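Local coordinates for protein mevalonate kinase, putative (Leishmania major, PDB 2HFS) that probably phosphorylates (R)-mevalonate with ATP to give (R)-5-phosphomevalonate, an early step of isoprenoid and sterol biosynthesis, as a member of the GHMP kinase family, at residues Leu84-Leu89 with Leu141-Gly146; Ser115-Val119 with Gly146-Tyr150; Lys15-Tyr19 with Val120-Ala125. One frame throughout, in Å; residues are numbered along the deposited sequence.

Contact 1 (Leu84-Leu89 with Leu141-Gly146); sequences LVLDHL and LSAFVG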
loop_
_atom_site.group_PDB
_atom_site.type_symbol
_atom_site.label_atom_id
_atom_site.label_comp_id
_atom_site.label_asym_id
_atom_site.label_seq_id
_atom_site.Cartn_x
_atom_site.Cartn_y
_atom_site.Cartn_z
ATOM N N LEU A 84 -16.633 -3.050 11.421
ATOM C CA LEU A 84 -17.213 -2.386 10.247
ATOM C C LEU A 84 -17.502 -3.368 9.121
ATOM O O LEU A 84 -18.559 -3.310 8.471
ATOM C CB LEU A 84 -16.265 -1.305 9.761
ATOM C CG LEU A 84 -16.478 -0.006 10.558
ATOM C CD1 LEU A 84 -15.419 1.002 10.230
ATOM C CD2 LEU A 84 -17.870 0.551 10.266
ATOM N N VAL A 85 -16.544 -4.269 8.894
ATOM C CA VAL A 85 -16.675 -5.303 7.864
ATOM C C VAL A 85 -17.765 -6.317 8.237
ATOM O O VAL A 85 -18.601 -6.672 7.402
ATOM C CB VAL A 85 -15.326 -6.008 7.608
ATOM C CG1 VAL A 85 -15.483 -7.210 6.624
ATOM C CG2 VAL A 85 -14.295 -4.991 7.091
ATOM N N LEU A 86 -17.755 -6.784 9.483
ATOM C CA LEU A 86 -18.797 -7.709 9.928
ATOM C C LEU A 86 -20.189 -7.108 9.733
ATOM O O LEU A 86 -21.070 -7.765 9.163
ATOM C CB LEU A 86 -18.594 -8.107 11.392
ATOM C CG LEU A 86 -17.361 -8.975 11.637
ATOM C CD1 LEU A 86 -17.055 -9.151 13.140
ATOM C CD2 LEU A 86 -17.550 -10.307 11.000
ATOM N N ASP A 87 -20.372 -5.874 10.194
ATOM C CA ASP A 87 -21.663 -5.162 10.039
ATOM C C ASP A 87 -22.042 -5.005 8.565
ATOM O O ASP A 87 -23.190 -5.227 8.189
ATOM C CB ASP A 87 -21.628 -3.797 10.726
ATOM C CG ASP A 87 -21.487 -3.897 12.244
ATOM O OD1 ASP A 87 -21.918 -4.917 12.826
ATOM O OD2 ASP A 87 -20.945 -3.004 12.929
ATOM N N HIS A 88 -21.070 -4.635 7.734
ATOM C CA HIS A 88 -21.296 -4.456 6.303
ATOM C C HIS A 88 -21.739 -5.750 5.642
ATOM O O HIS A 88 -22.592 -5.745 4.761
ATOM C CB HIS A 88 -20.026 -3.937 5.624
ATOM C CG HIS A 88 -20.136 -3.825 4.135
ATOM N ND1 HIS A 88 -20.857 -2.828 3.511
ATOM C CD2 HIS A 88 -19.608 -4.585 3.146
ATOM C CE1 HIS A 88 -20.761 -2.977 2.200
ATOM N NE2 HIS A 88 -20.021 -4.042 1.955
ATOM N N LEU A 89 -21.159 -6.857 6.086
ATOM C CA LEU A 89 -21.466 -8.168 5.517
ATOM C C LEU A 89 -22.621 -8.882 6.221
ATOM O O LEU A 89 -22.939 -10.037 5.898
ATOM C CB LEU A 89 -20.195 -9.019 5.501
ATOM C CG LEU A 89 -19.176 -8.420 4.523
ATOM C CD1 LEU A 89 -17.918 -9.255 4.450
ATOM C CD2 LEU A 89 -19.809 -8.255 3.132
ATOM N N LEU A 141 -15.196 -2.825 -1.839
ATOM C CA LEU A 141 -16.130 -2.017 -1.066
ATOM C C LEU A 141 -16.146 -2.381 0.404
ATOM O O LEU A 141 -16.224 -1.504 1.270
ATOM C CB LEU A 141 -17.555 -2.164 -1.605
ATOM C CG LEU A 141 -18.520 -1.163 -0.958
ATOM C CD1 LEU A 141 -18.290 0.195 -1.589
ATOM C CD2 LEU A 141 -19.948 -1.626 -1.124
ATOM N N SER A 142 -16.097 -3.678 0.683
ATOM C CA SER A 142 -16.087 -4.151 2.056
ATOM C C SER A 142 -14.807 -3.643 2.727
ATOM O O SER A 142 -14.861 -3.160 3.859
ATOM C CB SER A 142 -16.159 -5.678 2.091
ATOM O OG SER A 142 -16.283 -6.146 3.418
ATOM N N ALA A 143 -13.677 -3.754 2.018
ATOM C CA ALA A 143 -12.388 -3.273 2.524
ATOM C C ALA A 143 -12.481 -1.771 2.747
ATOM O O ALA A 143 -12.083 -1.258 3.787
ATOM C CB ALA A 143 -11.258 -3.621 1.565
ATOM N N PHE A 144 -13.066 -1.072 1.783
ATOM C CA PHE A 144 -13.182 0.378 1.883
ATOM C C PHE A 144 -13.962 0.789 3.132
ATOM O O PHE A 144 -13.598 1.751 3.822
ATOM C CB PHE A 144 -13.833 0.966 0.634
ATOM C CG PHE A 144 -13.901 2.471 0.648
ATOM C CD1 PHE A 144 -12.790 3.227 0.313
ATOM C CD2 PHE A 144 -15.062 3.122 1.018
ATOM C CE1 PHE A 144 -12.838 4.613 0.342
ATOM C CE2 PHE A 144 -15.117 4.507 1.055
ATOM C CZ PHE A 144 -14.006 5.254 0.708
ATOM N N VAL A 145 -15.032 0.054 3.423
ATOM C CA VAL A 145 -15.864 0.367 4.582
ATOM C C VAL A 145 -15.018 0.121 5.833
ATOM O O VAL A 145 -14.985 0.947 6.746
ATOM C CB VAL A 145 -17.175 -0.479 4.586
ATOM C CG1 VAL A 145 -17.785 -0.577 5.989
ATOM C CG2 VAL A 145 -18.177 0.060 3.561
ATOM N N GLY A 146 -14.292 -0.995 5.839
ATOM C CA GLY A 146 -13.549 -1.386 7.026
ATOM C C GLY A 146 -12.381 -0.471 7.297
ATOM O O GLY A 146 -12.052 -0.211 8.453
#
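His88, near the C-terminal end of helix 70-88, reaches over the last turns of helix 136-146, and the two helices pack side against side in the N-terminal part of the GHMP kinase fold. The short axes run in largely opposite senses, at 133°, and approach to 8.5 Å. The histidine CB lies 4.1 Å from Val145 CG1, and the first torsion sets CG anti to the backbone N (chi1 176°), which carries the ring across helix 136-146. The imidazole then meets three side chains spaced over about one turn. Val145 CG2 sits over one face of the ring, 3.9 Å from His88 ND1. CD2 approaches the backbone and side chain of Ser142, and at the far end CE1 comes within 3.7 Å of Leu141 CD2, where the two side chains cross at about a right angle. NE2 also lies near Leu141 CD2 and Ser142 CA. The histidine makes no hydrogen bond across the interface, which is held by van der Waals contact alone. Ser142 OG, buried among Val85, His88 and Leu89, is satisfied from elsewhere by a hydrogen bond to Ser123 OG of helix 114-130, while Val85 CG1 rests against this oxygen at 3.5 Å. One turn before His88, Leu84 stands opposite the end of helix 136-146, the CA atoms of Leu84 and Gly146 being 5.0 Å apart. Gly146, lacking a side chain, lets Val85 CG2 settle on its CA at 3.7 Å, and Leu84 CD1 touches the carbonyl oxygen of Val145 at 3.5 Å.

Contact 2 (Ser115-Val119 with Gly146-Tyr150); sequences SASDV and GEGGY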
loop_
_atom_site.group_PDB
_atom_site.type_symbol
_atom_site.label_atom_id
_atom_site.label_comp_id
_atom_site.label_asym_id
_atom_site.label_seq_id
_atom_site.Cartn_x
_atom_site.Cartn_y
_atom_site.Cartn_z
ATOM N N SER A 115 -3.150 -2.079 6.617
ATOM C CA SER A 115 -4.494 -2.082 7.175
ATOM C C SER A 115 -5.514 -2.496 6.106
ATOM O O SER A 115 -6.420 -3.294 6.388
ATOM C CB SER A 115 -4.830 -0.756 7.907
ATOM O OG SER A 115 -5.090 0.315 7.030
ATOM N N ALA A 116 -5.355 -1.989 4.877
ATOM C CA ALA A 116 -6.177 -2.459 3.763
ATOM C C ALA A 116 -5.990 -3.953 3.477
ATOM O O ALA A 116 -6.972 -4.645 3.253
ATOM C CB ALA A 116 -5.933 -1.633 2.496
ATOM N N SER A 117 -4.745 -4.438 3.484
ATOM C CA SER A 117 -4.455 -5.876 3.250
ATOM C C SER A 117 -5.183 -6.728 4.269
ATOM O O SER A 117 -5.708 -7.799 3.925
ATOM C CB SER A 117 -2.954 -6.193 3.295
ATOM O OG SER A 117 -2.175 -5.159 2.702
ATOM N N ASP A 118 -5.206 -6.225 5.507
ATOM C CA ASP A 118 -5.955 -6.825 6.629
ATOM C C ASP A 118 -7.442 -6.938 6.291
ATOM O O ASP A 118 -7.976 -8.063 6.234
ATOM C CB ASP A 118 -5.699 -5.995 7.894
ATOM C CG ASP A 118 -6.392 -6.542 9.151
ATOM O OD1 ASP A 118 -7.105 -7.569 9.102
ATOM O OD2 ASP A 118 -6.249 -5.980 10.249
ATOM N N VAL A 119 -8.108 -5.805 6.045
ATOM C CA VAL A 119 -9.558 -5.848 5.786
ATOM C C VAL A 119 -9.890 -6.555 4.476
ATOM O O VAL A 119 -10.946 -7.157 4.374
ATOM C CB VAL A 119 -10.303 -4.478 5.899
ATOM C CG1 VAL A 119 -10.374 -4.029 7.362
ATOM C CG2 VAL A 119 -9.661 -3.379 5.026
ATOM N N GLY A 146 -14.292 -0.995 5.839
ATOM C CA GLY A 146 -13.549 -1.386 7.026
ATOM C C GLY A 146 -12.381 -0.471 7.297
ATOM O O GLY A 146 -12.052 -0.211 8.453
ATOM N N GLU A 147 -11.744 -0.005 6.219
ATOM C CA GLU A 147 -10.653 0.968 6.292
ATOM C C GLU A 147 -11.103 2.237 7.020
ATOM O O GLU A 147 -10.279 3.032 7.487
ATOM C CB GLU A 147 -10.182 1.323 4.884
ATOM C CG GLU A 147 -9.146 0.374 4.304
ATOM C CD GLU A 147 -7.781 0.577 4.936
ATOM O OE1 GLU A 147 -6.911 1.208 4.286
ATOM O OE2 GLU A 147 -7.587 0.122 6.088
ATOM N N GLY A 148 -12.416 2.425 7.101
ATOM C CA GLY A 148 -13.001 3.509 7.897
ATOM C C GLY A 148 -12.694 3.402 9.384
ATOM O O GLY A 148 -12.841 4.375 10.110
ATOM N N GLY A 149 -12.282 2.215 9.840
ATOM C CA GLY A 149 -11.944 1.984 11.249
ATOM C C GLY A 149 -10.523 2.370 11.637
ATOM O O GLY A 149 -10.215 2.549 12.820
ATOM N N TYR A 150 -9.650 2.475 10.640
ATOM C CA TYR A 150 -8.291 2.992 10.834
ATOM C C TYR A 150 -8.249 4.503 10.581
ATOM O O TYR A 150 -9.111 5.047 9.869
ATOM C CB TYR A 150 -7.302 2.281 9.908
ATOM C CG TYR A 150 -6.994 0.846 10.268
ATOM C CD1 TYR A 150 -7.740 -0.203 9.736
ATOM C CD2 TYR A 150 -5.934 0.532 11.123
ATOM C CE1 TYR A 150 -7.445 -1.535 10.062
ATOM C CE2 TYR A 150 -5.639 -0.797 11.458
ATOM C CZ TYR A 150 -6.405 -1.820 10.927
ATOM O OH TYR A 150 -6.106 -3.139 11.230
HETATM O O HOH W 1 -4.079 0.852 4.405
#
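Glu147, Ser115 and Tyr150 carry this buried contact, in which the first turns of helix 114-130 receive the loop that follows helix 136-146 in the N-terminal part of the GHMP kinase fold. Ser115 belongs to the glycine- and serine-rich segment leading into helix 114-130, probably the counterpart of the motif that forms the phosphate-binding loop in GHMP kinases. Glu147 folds back toward the helix through a bend at chi2, which lays its CG against Val119 CG2 at 3.9 Å and brings the carboxylate to the N-terminal end of the segment. There Ser115 OG donates a 2.7 Å hydrogen bond to the syn lone pair of Glu147 OE2, joining the motif directly to the loop. The other oxygen, OE1, lies near Ala116 CB and accepts a hydrogen bond from a water, which in turn accepts one from the backbone N of Ala116. The carboxylate is therefore gripped at both oxygens, once directly and once through solvent. Ser115 has a second role, for its CB lies over the centre of the Tyr150 ring, 3.3 Å from the centroid and only 4° off the ring normal, a CH-pi contact. With OG in the more crowded rotamer (chi1 75°), the same serine turns its hydroxyl to Glu147 while its methylene sits on the ring. Tyr150 also packs on Glu77, Gln78 and Ala81, so the ring touches both helix 114-130 and helix 70-88. Asp118 is held chiefly by the latter, OD2 by Gln78 and OD1 by His82. Further along, Val119 CG1 packs on Gly146, whose bare CA is 4.1 Å away. At the rim of the tyrosine, Tyr150 OH and Asp118 OD2 are 3.0 Å apart, with the carboxylate and ring planes turned 68° from each other.

Contact 3 (Lys15-Tyr19 with Val120-Ala125); sequences KNIGY and VAFSRA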
loop_
_atom_site.group_PDB
_atom_site.type_symbol
_atom_site.label_atom_id
_atom_site.label_comp_id
_atom_site.label_asym_id
_atom_site.label_seq_id
_atom_site.Cartn_x
_atom_site.Cartn_y
_atom_site.Cartn_z
ATOM N N LYS A 15 -7.252 -19.702 0.103
ATOM C CA LYS A 15 -6.149 -18.798 0.403
ATOM C C LYS A 15 -6.611 -17.330 0.289
ATOM O O LYS A 15 -6.492 -16.687 -0.771
ATOM C CB LYS A 15 -4.939 -19.095 -0.484
ATOM C CG LYS A 15 -3.684 -18.329 -0.079
ATOM C CD LYS A 15 -2.413 -19.014 -0.574
ATOM C CE LYS A 15 -1.185 -18.233 -0.148
ATOM N NZ LYS A 15 -0.905 -18.450 1.294
ATOM N N ASN A 16 -7.162 -16.828 1.393
ATOM C CA ASN A 16 -7.784 -15.509 1.438
ATOM C C ASN A 16 -6.776 -14.462 1.827
ATOM O O ASN A 16 -6.387 -14.373 2.981
ATOM C CB ASN A 16 -8.954 -15.513 2.405
ATOM C CG ASN A 16 -10.017 -16.480 1.982
ATOM O OD1 ASN A 16 -10.648 -16.311 0.928
ATOM N ND2 ASN A 16 -10.189 -17.526 2.759
ATOM N N ILE A 17 -6.360 -13.676 0.841
ATOM C CA ILE A 17 -5.267 -12.746 1.052
ATOM C C ILE A 17 -5.618 -11.325 0.608
ATOM O O ILE A 17 -6.550 -11.121 -0.184
ATOM C CB ILE A 17 -4.010 -13.235 0.282
ATOM C CG1 ILE A 17 -4.191 -13.028 -1.227
ATOM C CG2 ILE A 17 -3.674 -14.711 0.632
ATOM C CD1 ILE A 17 -3.017 -13.476 -2.074
ATOM N N GLY A 18 -4.812 -10.374 1.072
ATOM C CA GLY A 18 -4.832 -8.978 0.580
ATOM C C GLY A 18 -3.399 -8.559 0.306
ATOM O O GLY A 18 -2.525 -8.788 1.141
ATOM N N TYR A 19 -3.140 -7.990 -0.875
ATOM C CA TYR A 19 -1.776 -7.578 -1.223
ATOM C C TYR A 19 -1.347 -6.293 -0.524
ATOM O O TYR A 19 -2.194 -5.444 -0.210
ATOM C CB TYR A 19 -1.637 -7.422 -2.729
ATOM C CG TYR A 19 -2.107 -8.616 -3.525
ATOM C CD1 TYR A 19 -1.350 -9.786 -3.590
ATOM C CD2 TYR A 19 -3.334 -8.586 -4.204
ATOM C CE1 TYR A 19 -1.784 -10.885 -4.337
ATOM C CE2 TYR A 19 -3.770 -9.688 -4.956
ATOM C CZ TYR A 19 -2.974 -10.823 -5.014
ATOM O OH TYR A 19 -3.391 -11.933 -5.726
ATOM N N VAL A 120 -8.978 -6.525 3.498
ATOM C CA VAL A 120 -9.237 -7.267 2.263
ATOM C C VAL A 120 -9.241 -8.768 2.549
ATOM O O VAL A 120 -10.209 -9.465 2.226
ATOM C CB VAL A 120 -8.256 -6.903 1.128
ATOM C CG1 VAL A 120 -8.332 -7.908 -0.011
ATOM C CG2 VAL A 120 -8.559 -5.479 0.606
ATOM N N ALA A 121 -8.175 -9.257 3.188
ATOM C CA ALA A 121 -8.061 -10.684 3.498
ATOM C C ALA A 121 -9.267 -11.167 4.312
ATOM O O ALA A 121 -9.852 -12.225 4.020
ATOM C CB ALA A 121 -6.754 -10.951 4.248
ATOM N N PHE A 122 -9.650 -10.369 5.304
ATOM C CA PHE A 122 -10.813 -10.635 6.159
ATOM C C PHE A 122 -12.121 -10.756 5.360
ATOM O O PHE A 122 -12.868 -11.717 5.543
ATOM C CB PHE A 122 -10.907 -9.523 7.229
ATOM C CG PHE A 122 -11.946 -9.768 8.299
ATOM C CD1 PHE A 122 -12.228 -11.047 8.759
ATOM C CD2 PHE A 122 -12.644 -8.685 8.842
ATOM C CE1 PHE A 122 -13.207 -11.253 9.773
ATOM C CE2 PHE A 122 -13.610 -8.871 9.848
ATOM C CZ PHE A 122 -13.885 -10.154 10.315
ATOM N N SER A 123 -12.391 -9.771 4.495
ATOM C CA SER A 123 -13.569 -9.776 3.634
ATOM C C SER A 123 -13.636 -11.027 2.776
ATOM O O SER A 123 -14.698 -11.623 2.628
ATOM C CB SER A 123 -13.581 -8.528 2.760
ATOM O OG SER A 123 -13.743 -7.373 3.581
ATOM N N ARG A 124 -12.500 -11.405 2.197
ATOM C CA ARG A 124 -12.400 -12.621 1.401
ATOM C C ARG A 124 -12.689 -13.878 2.227
ATOM O O ARG A 124 -13.450 -14.735 1.792
ATOM C CB ARG A 124 -11.023 -12.713 0.720
ATOM C CG ARG A 124 -10.832 -11.714 -0.445
ATOM C CD ARG A 124 -9.666 -12.064 -1.379
ATOM N NE ARG A 124 -9.460 -11.073 -2.438
ATOM C CZ ARG A 124 -10.229 -10.937 -3.513
ATOM N NH1 ARG A 124 -11.298 -11.719 -3.699
ATOM N NH2 ARG A 124 -9.941 -10.001 -4.401
ATOM N N ALA A 125 -12.089 -13.978 3.415
ATOM C CA ALA A 125 -12.325 -15.141 4.296
ATOM C C ALA A 125 -13.772 -15.243 4.753
ATOM O O ALA A 125 -14.311 -16.346 4.826
ATOM C CB ALA A 125 -11.395 -15.108 5.493
HETATM O O HOH W 2 -6.826 -9.834 -2.721
#
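Asn16 lies against one turn of helix 114-130, its amide over the backbone of Arg124 and Ala125, with CG 3.5 Å from Ala125 CA. ND2 is near Ala125 CB, while OD1 stands 3.3 Å from Arg124 O; both are acceptors, so this approach is no hydrogen bond. The amide nitrogen finds its partner farther along the helix, in Glu128 OE1, and that bond fixes which way the amide is turned. The next residues pass close to the helix surface. Ala121 CB touches Asn16 O and Gly18 N, and the CA atoms of Ile17 and Ala121 are only 4.2 Å apart, an approach made possible by the small side chain of alanine and by Gly18, whose CA is 3.7 Å from Val120 CG1. Ile17 turns its own side chain away from the helix, onto Tyr44, and presents its carbonyl oxygen instead. Arg124, with its chain extended from CG to NE, runs beside that oxygen and lays CD 3.5 Å from Ile17 O, which lies in the plane of the guanidinium at its edge. A water bridges the two, accepting from Arg124 NE at 2.9 Å and probably donating to Ile17 O. At the far end of the same side chain, Arg124 NH2 is held by a salt bridge to Asp136 and by the carbonyl of Thr163. Strand 17-25 is bonded to antiparallel strand 36-52 through the backbones of Asn16 and Gly18, and helix 114-130 lies on the sheet over both, Ala121 and Ala125 resting on Cys47 and Leu49, with helices 70-88, 136-146 and 157-164 flanking it.

All three contacts belong to the N-terminal half of the kinase, and helix 114-130 joins contacts 2 and 3, whose centres are 11 Å apart. Contact 1 lies about 9 Å from contact 2 and 12 Å from contact 3, centre to centre. Along the chain the segments alternate: 15-19 comes first, then 84-89, 115-119, 120-125, then 141-146 and 146-150, which share Gly146. Direct touches close the arrangement, since Ala143 CB of contact 1 packs on Val120 CG2 of contact 3, and Ser117 OG and Tyr19 O are probably hydrogen-bonded. Helix 114-130 is thereby held against the edge strand by contact 3 while helices 70-88 and 136-146 pack alongside it, tying sheet and helices together.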